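Long-range contacts in LY49A (Mus musculus, PDB 1QO3), which acts as an inhibitory receptor on mouse natural killer cells, recognising H-2d class I molecules through this C-type lectin-like domain and so preventing lysis: residues Lys15-Phe19 with Phe28-Arg32; Leu61-Ser67 with Leu110-Arg114. The protein carries 1 engineered substitution. All coordinates share one frame; numbering follows the deposited sequence.

Contact 1 (Lys15-Phe19 with Phe28-Arg32); sequences KVYWF and FVMDR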
loop_
_atom_site.group_PDB
_atom_site.type_symbol
_atom_site.label_atom_id
_atom_site.label_comp_id
_atom_site.label_asym_id
_atom_site.label_seq_id
_atom_site.Cartn_x
_atom_site.Cartn_y
_atom_site.Cartn_z
ATOM N N LYS C 15 -22.752 -13.167 -19.849
ATOM C CA LYS C 15 -21.701 -13.191 -18.788
ATOM C C LYS C 15 -22.027 -12.138 -17.719
ATOM O O LYS C 15 -22.249 -10.963 -18.030
ATOM C CB LYS C 15 -20.328 -12.904 -19.406
ATOM C CG LYS C 15 -19.129 -13.303 -18.534
ATOM C CD LYS C 15 -18.902 -14.818 -18.523
ATOM C CE LYS C 15 -18.615 -15.357 -19.926
ATOM N NZ LYS C 15 -18.456 -16.842 -19.941
ATOM N N VAL C 16 -22.057 -12.566 -16.462
ATOM C CA VAL C 16 -22.380 -11.664 -15.366
ATOM C C VAL C 16 -21.498 -11.885 -14.135
ATOM O O VAL C 16 -21.377 -13.000 -13.633
ATOM C CB VAL C 16 -23.872 -11.818 -14.960
ATOM C CG1 VAL C 16 -24.220 -10.851 -13.839
ATOM C CG2 VAL C 16 -24.769 -11.581 -16.168
ATOM N N TYR C 17 -20.867 -10.811 -13.669
ATOM C CA TYR C 17 -20.027 -10.868 -12.481
ATOM C C TYR C 17 -20.799 -10.157 -11.382
ATOM O O TYR C 17 -21.573 -9.241 -11.657
ATOM C CB TYR C 17 -18.670 -10.197 -12.737
ATOM C CG TYR C 17 -17.850 -10.950 -13.761
ATOM C CD1 TYR C 17 -17.164 -12.113 -13.408
ATOM C CD2 TYR C 17 -17.858 -10.574 -15.105
ATOM C CE1 TYR C 17 -16.519 -12.894 -14.367
ATOM C CE2 TYR C 17 -17.215 -11.346 -16.075
ATOM C CZ TYR C 17 -16.552 -12.510 -15.699
ATOM O OH TYR C 17 -15.971 -13.322 -16.652
ATOM N N TRP C 18 -20.604 -10.583 -10.139
ATOM C CA TRP C 18 -21.340 -9.990 -9.033
ATOM C C TRP C 18 -20.576 -10.024 -7.721
ATOM O O TRP C 18 -19.568 -10.711 -7.589
ATOM C CB TRP C 18 -22.645 -10.747 -8.821
ATOM C CG TRP C 18 -22.395 -12.149 -8.315
ATOM C CD1 TRP C 18 -22.056 -13.247 -9.060
ATOM C CD2 TRP C 18 -22.405 -12.580 -6.946
ATOM N NE1 TRP C 18 -21.856 -14.333 -8.236
ATOM C CE2 TRP C 18 -22.066 -13.952 -6.936
ATOM C CE3 TRP C 18 -22.670 -11.939 -5.726
ATOM C CZ2 TRP C 18 -21.986 -14.701 -5.748
ATOM C CZ3 TRP C 18 -22.591 -12.683 -4.543
ATOM C CH2 TRP C 18 -22.252 -14.051 -4.567
ATOM N N PHE C 19 -21.105 -9.292 -6.747
ATOM C CA PHE C 19 -20.549 -9.229 -5.403
ATOM C C PHE C 19 -21.538 -8.438 -4.566
ATOM O O PHE C 19 -22.419 -7.766 -5.106
ATOM C CB PHE C 19 -19.178 -8.538 -5.401
ATOM C CG PHE C 19 -19.232 -7.058 -5.713
ATOM C CD1 PHE C 19 -19.658 -6.139 -4.752
ATOM C CD2 PHE C 19 -18.851 -6.585 -6.965
ATOM C CE1 PHE C 19 -19.698 -4.776 -5.036
ATOM C CE2 PHE C 19 -18.891 -5.218 -7.258
ATOM C CZ PHE C 19 -19.315 -4.313 -6.287
ATOM N N PHE C 28 -22.853 -7.154 -12.697
ATOM C CA PHE C 28 -22.349 -6.508 -13.891
ATOM C C PHE C 28 -22.634 -7.379 -15.105
ATOM O O PHE C 28 -22.025 -8.439 -15.283
ATOM C CB PHE C 28 -20.846 -6.252 -13.751
ATOM C CG PHE C 28 -20.502 -5.247 -12.680
ATOM C CD1 PHE C 28 -20.645 -5.567 -11.333
ATOM C CD2 PHE C 28 -20.059 -3.974 -13.020
ATOM C CE1 PHE C 28 -20.350 -4.629 -10.338
ATOM C CE2 PHE C 28 -19.760 -3.023 -12.035
ATOM C CZ PHE C 28 -19.906 -3.354 -10.691
ATOM N N VAL C 29 -23.594 -6.930 -15.913
ATOM C CA VAL C 29 -24.006 -7.620 -17.130
ATOM C C VAL C 29 -22.980 -7.240 -18.180
ATOM O O VAL C 29 -22.992 -6.112 -18.682
ATOM C CB VAL C 29 -25.397 -7.135 -17.606
ATOM C CG1 VAL C 29 -25.852 -7.950 -18.811
ATOM C CG2 VAL C 29 -26.406 -7.245 -16.474
ATOM N N MET C 30 -22.098 -8.174 -18.521
ATOM C CA MET C 30 -21.051 -7.882 -19.493
ATOM C C MET C 30 -21.485 -7.715 -20.961
ATOM O O MET C 30 -20.750 -7.117 -21.746
ATOM C CB MET C 30 -19.924 -8.911 -19.364
ATOM C CG MET C 30 -19.359 -9.038 -17.937
ATOM S SD MET C 30 -18.873 -7.480 -17.132
ATOM C CE MET C 30 -17.207 -7.224 -17.808
ATOM N N ASP C 31 -22.658 -8.227 -21.336
ATOM C CA ASP C 31 -23.162 -8.052 -22.713
ATOM C C ASP C 31 -23.580 -6.586 -22.818
ATOM O O ASP C 31 -24.665 -6.217 -22.363
ATOM C CB ASP C 31 -24.417 -8.899 -22.986
ATOM C CG ASP C 31 -24.112 -10.362 -23.270
ATOM O OD1 ASP C 31 -22.920 -10.736 -23.367
ATOM O OD2 ASP C 31 -25.088 -11.139 -23.403
ATOM N N ARG C 32 -22.733 -5.753 -23.408
ATOM C CA ARG C 32 -23.039 -4.338 -23.541
ATOM C C ARG C 32 -24.422 -4.062 -24.131
ATOM O O ARG C 32 -24.848 -4.716 -25.077
ATOM C CB ARG C 32 -21.950 -3.654 -24.368
ATOM C CG ARG C 32 -20.696 -3.360 -23.554
ATOM C CD ARG C 32 -19.418 -3.908 -24.182
ATOM N NE ARG C 32 -18.898 -3.117 -25.300
ATOM C CZ ARG C 32 -18.606 -1.817 -25.250
ATOM N NH1 ARG C 32 -18.789 -1.121 -24.133
ATOM N NH2 ARG C 32 -18.097 -1.212 -26.316
#

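Contact 2 (Leu61-Ser67 with Leu110-Arg114); sequences LQLVVPS and LSKTR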
loop_
_atom_site.group_PDB
_atom_site.type_symbol
_atom_site.label_atom_id
_atom_site.label_comp_id
_atom_site.label_asym_id
_atom_site.label_seq_id
_atom_site.Cartn_x
_atom_site.Cartn_y
_atom_site.Cartn_z
ATOM N N LEU C 61 -17.514 1.699 -4.654
ATOM C CA LEU C 61 -17.710 1.188 -6.017
ATOM C C LEU C 61 -16.601 1.543 -7.009
ATOM O O LEU C 61 -16.317 0.769 -7.930
ATOM C CB LEU C 61 -19.055 1.667 -6.595
ATOM C CG LEU C 61 -20.368 1.059 -6.078
ATOM C CD1 LEU C 61 -21.556 1.807 -6.690
ATOM C CD2 LEU C 61 -20.426 -0.432 -6.444
ATOM N N GLN C 62 -15.980 2.705 -6.840
ATOM C CA GLN C 62 -14.938 3.102 -7.773
ATOM C C GLN C 62 -13.628 2.360 -7.560
ATOM O O GLN C 62 -12.718 2.447 -8.380
ATOM C CB GLN C 62 -14.746 4.623 -7.745
ATOM C CG GLN C 62 -15.935 5.327 -8.404
ATOM C CD GLN C 62 -15.786 6.834 -8.498
ATOM O OE1 GLN C 62 -15.515 7.515 -7.504
ATOM N NE2 GLN C 62 -15.980 7.366 -9.701
ATOM N N LEU C 63 -13.561 1.607 -6.466
ATOM C CA LEU C 63 -12.392 0.804 -6.157
ATOM C C LEU C 63 -12.473 -0.491 -6.948
ATOM O O LEU C 63 -11.449 -1.128 -7.206
ATOM C CB LEU C 63 -12.353 0.445 -4.669
ATOM C CG LEU C 63 -12.267 1.578 -3.646
ATOM C CD1 LEU C 63 -12.275 0.981 -2.250
ATOM C CD2 LEU C 63 -11.006 2.407 -3.878
ATOM N N VAL C 64 -13.689 -0.882 -7.336
ATOM C CA VAL C 64 -13.872 -2.141 -8.058
ATOM C C VAL C 64 -14.503 -2.107 -9.447
ATOM O O VAL C 64 -14.374 -3.081 -10.189
ATOM C CB VAL C 64 -14.684 -3.152 -7.217
ATOM C CG1 VAL C 64 -14.032 -3.343 -5.861
ATOM C CG2 VAL C 64 -16.128 -2.677 -7.061
ATOM N N VAL C 65 -15.190 -1.026 -9.811
ATOM C CA VAL C 65 -15.798 -0.967 -11.145
ATOM C C VAL C 65 -14.752 -0.683 -12.226
ATOM O O VAL C 65 -13.764 0.018 -11.983
ATOM C CB VAL C 65 -16.914 0.110 -11.248
ATOM C CG1 VAL C 65 -18.004 -0.168 -10.209
ATOM C CG2 VAL C 65 -16.319 1.506 -11.077
ATOM N N PRO C 66 -14.966 -1.228 -13.436
ATOM C CA PRO C 66 -14.100 -1.092 -14.613
ATOM C C PRO C 66 -13.733 0.349 -14.966
ATOM O O PRO C 66 -14.485 1.284 -14.673
ATOM C CB PRO C 66 -14.928 -1.738 -15.724
ATOM C CG PRO C 66 -15.751 -2.769 -14.991
ATOM C CD PRO C 66 -16.174 -2.011 -13.762
ATOM N N SER C 67 -12.572 0.531 -15.591
ATOM C CA SER C 67 -12.162 1.864 -16.013
ATOM C C SER C 67 -13.113 2.209 -17.164
ATOM O O SER C 67 -13.403 3.380 -17.423
ATOM C CB SER C 67 -10.694 1.873 -16.478
ATOM O OG SER C 67 -10.469 0.985 -17.561
ATOM N N LEU C 110 -21.144 5.150 -15.146
ATOM C CA LEU C 110 -20.268 5.088 -13.974
ATOM C C LEU C 110 -18.948 4.448 -14.382
ATOM O O LEU C 110 -18.917 3.401 -15.038
ATOM C CB LEU C 110 -20.874 4.255 -12.832
ATOM C CG LEU C 110 -19.873 3.947 -11.696
ATOM C CD1 LEU C 110 -19.513 5.221 -10.932
ATOM C CD2 LEU C 110 -20.448 2.920 -10.739
ATOM N N SER C 111 -17.854 5.089 -14.007
ATOM C CA SER C 111 -16.530 4.555 -14.302
ATOM C C SER C 111 -15.697 4.706 -13.039
ATOM O O SER C 111 -16.081 5.417 -12.115
ATOM C CB SER C 111 -15.868 5.319 -15.451
ATOM O OG SER C 111 -15.471 6.612 -15.033
ATOM N N LYS C 112 -14.559 4.023 -13.014
ATOM C CA LYS C 112 -13.630 4.052 -11.893
ATOM C C LYS C 112 -13.326 5.471 -11.420
ATOM O O LYS C 112 -13.111 5.714 -10.233
ATOM C CB LYS C 112 -12.324 3.365 -12.311
ATOM C CG LYS C 112 -11.153 3.570 -11.352
ATOM C CD LYS C 112 -9.909 2.833 -11.835
ATOM C CE LYS C 112 -8.745 3.043 -10.877
ATOM N NZ LYS C 112 -7.534 2.233 -11.230
ATOM N N THR C 113 -13.327 6.412 -12.348
ATOM C CA THR C 113 -12.991 7.788 -12.013
ATOM C C THR C 113 -14.082 8.808 -12.281
ATOM O O THR C 113 -13.945 9.971 -11.908
ATOM C CB THR C 113 -11.725 8.234 -12.791
ATOM O OG1 THR C 113 -11.932 8.034 -14.202
ATOM C CG2 THR C 113 -10.507 7.432 -12.339
ATOM N N ARG C 114 -15.168 8.389 -12.912
ATOM C CA ARG C 114 -16.218 9.345 -13.225
ATOM C C ARG C 114 -17.662 8.848 -13.199
ATOM O O ARG C 114 -17.947 7.648 -13.187
ATOM C CB ARG C 114 -15.960 9.953 -14.617
ATOM C CG ARG C 114 -14.707 10.836 -14.755
ATOM C CD ARG C 114 -14.851 12.163 -14.003
ATOM N NE ARG C 114 -16.050 12.898 -14.401
ATOM C CZ ARG C 114 -16.208 13.520 -15.566
ATOM N NH1 ARG C 114 -15.237 13.515 -16.470
ATOM N NH2 ARG C 114 -17.356 14.128 -15.842
HETATM O O HOH W 1 -15.993 10.586 -9.990
HETATM O O HOH W 2 -12.038 5.286 -15.335
#

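Contact 1 (Lys15-Phe19 with Phe28-Arg32)
Met30 lays its CG against the rim of the Tyr17 ring, 3.6 Å from Tyr17 CD2, and its sulfur stays at the same edge, near the ring plane and 5.2 Å from the ring centroid: a Met-aromatic contact made edge-on, the two side chains crossing at about a right angle. The methionine chain, bent at chi2 and chi3, stands on the Tyr17 and Phe28 face of the sheet, SD 3.8 Å from Tyr17 CD2. Farther along the same face of the sheet, Phe28 meets Phe19 rim to rim, Phe28 CE1 lying 3.5 Å from Phe19 CE2, with the planes 30° apart and neither ring over the face of the other. Phe19 CG lies between its backbone N and carbonyl carbon (chi1 69°), which swings the ring toward Phe28, CE2 leading. On the other face Val16 and Val29 form the non-hydrogen-bonded pair, with Val16 CG2 4.1 Å from Val29 CA. Tyr17 and Phe28 are the hydrogen-bonded pair: Phe28 N gives an almost straight bond to Tyr17 O (2.7 Å), and Tyr17 N returns one to Phe28 O (3.1 Å). Met30 N to Lys15 O, 2.8 Å, adds a third bond before the chain turns a corner at Asp31. Phe28 also packs on Ile127 of strand 124-131, while the Phe19 ring meets Tyr17 of the second subunit edge-to-face. The arrangement is an antiparallel beta hairpin, the N-terminal strand pair of the C-type lectin-like fold, here with its outer strand at the subunit interface.

Contact 2 (Leu61-Ser67 with Leu110-Arg114)
Gln62, near the C-terminal end of helix 55-64, reaches across to the turn joining strands 107-110 and 115-118 of the C-type lectin-like fold. Two direct hydrogen bonds tie the segments. Gln62 NE2 donates to Ser111 O at 3.1 Å, nearly straight (164°) and in the carbonyl plane; the side chain, extended beyond CG, runs alongside the Lys112 carbonyl, with Gln62 CB 3.2 Å from Lys112 O. Ser111 O also accepts from Arg114 N, so one carbonyl serves both the helix and its own turn. Beyond the helix, Lys112 N donates to Pro66 O at 3.2 Å, tilted from the carbonyl plane and more bent.

The apolar contacts join Leu110, at the end of strand 107-110, to Val65 and Leu61. Val65 CG1 meets Leu110 CD2 at 4.0 Å, the side chains crossing at about a right angle, while Val65 CG2 sits 3.6 Å from Lys112 N. Leu61 CD1 touches the same Leu110 methyl more loosely.

The side chains of the turn face a partner protein, consistent with a role in recognition: Lys112 NZ makes a salt bridge to an acidic side chain of that other protein's chain, and Thr113 OG1 and Arg114 NH1 bond to its backbone. Two waters complete the join. One accepts from Gln62 NE2 and donates to Thr113 O; the other donates to Ser67 O at 3.1 Å and to Thr113 OG1 at 3.0 Å.

How the contacts relate
Contact 1 closes before contact 2 opens along the chain, and their centres lie about 14 Å apart, yet they share one apolar seam. Val65 CG1 packs against Phe28 CZ at 3.7 Å, and Val64 CG2 against Phe19 CZ at the same distance, with Leu61 CD2 4.0 Å from Phe19 CZ. The aromatic face of the hairpin thus packs directly on the end of helix 55-64 and the chain that follows it. Both contacts touch the second subunit, through Phe19 in 15-19 and Leu63 in 61-67. Both therefore take part in pairing the subunits, Leu63 O bonding to Ser67 OG of the second subunit; contact 2 in addition sets Lys112, Thr113 and Arg114 against another protein.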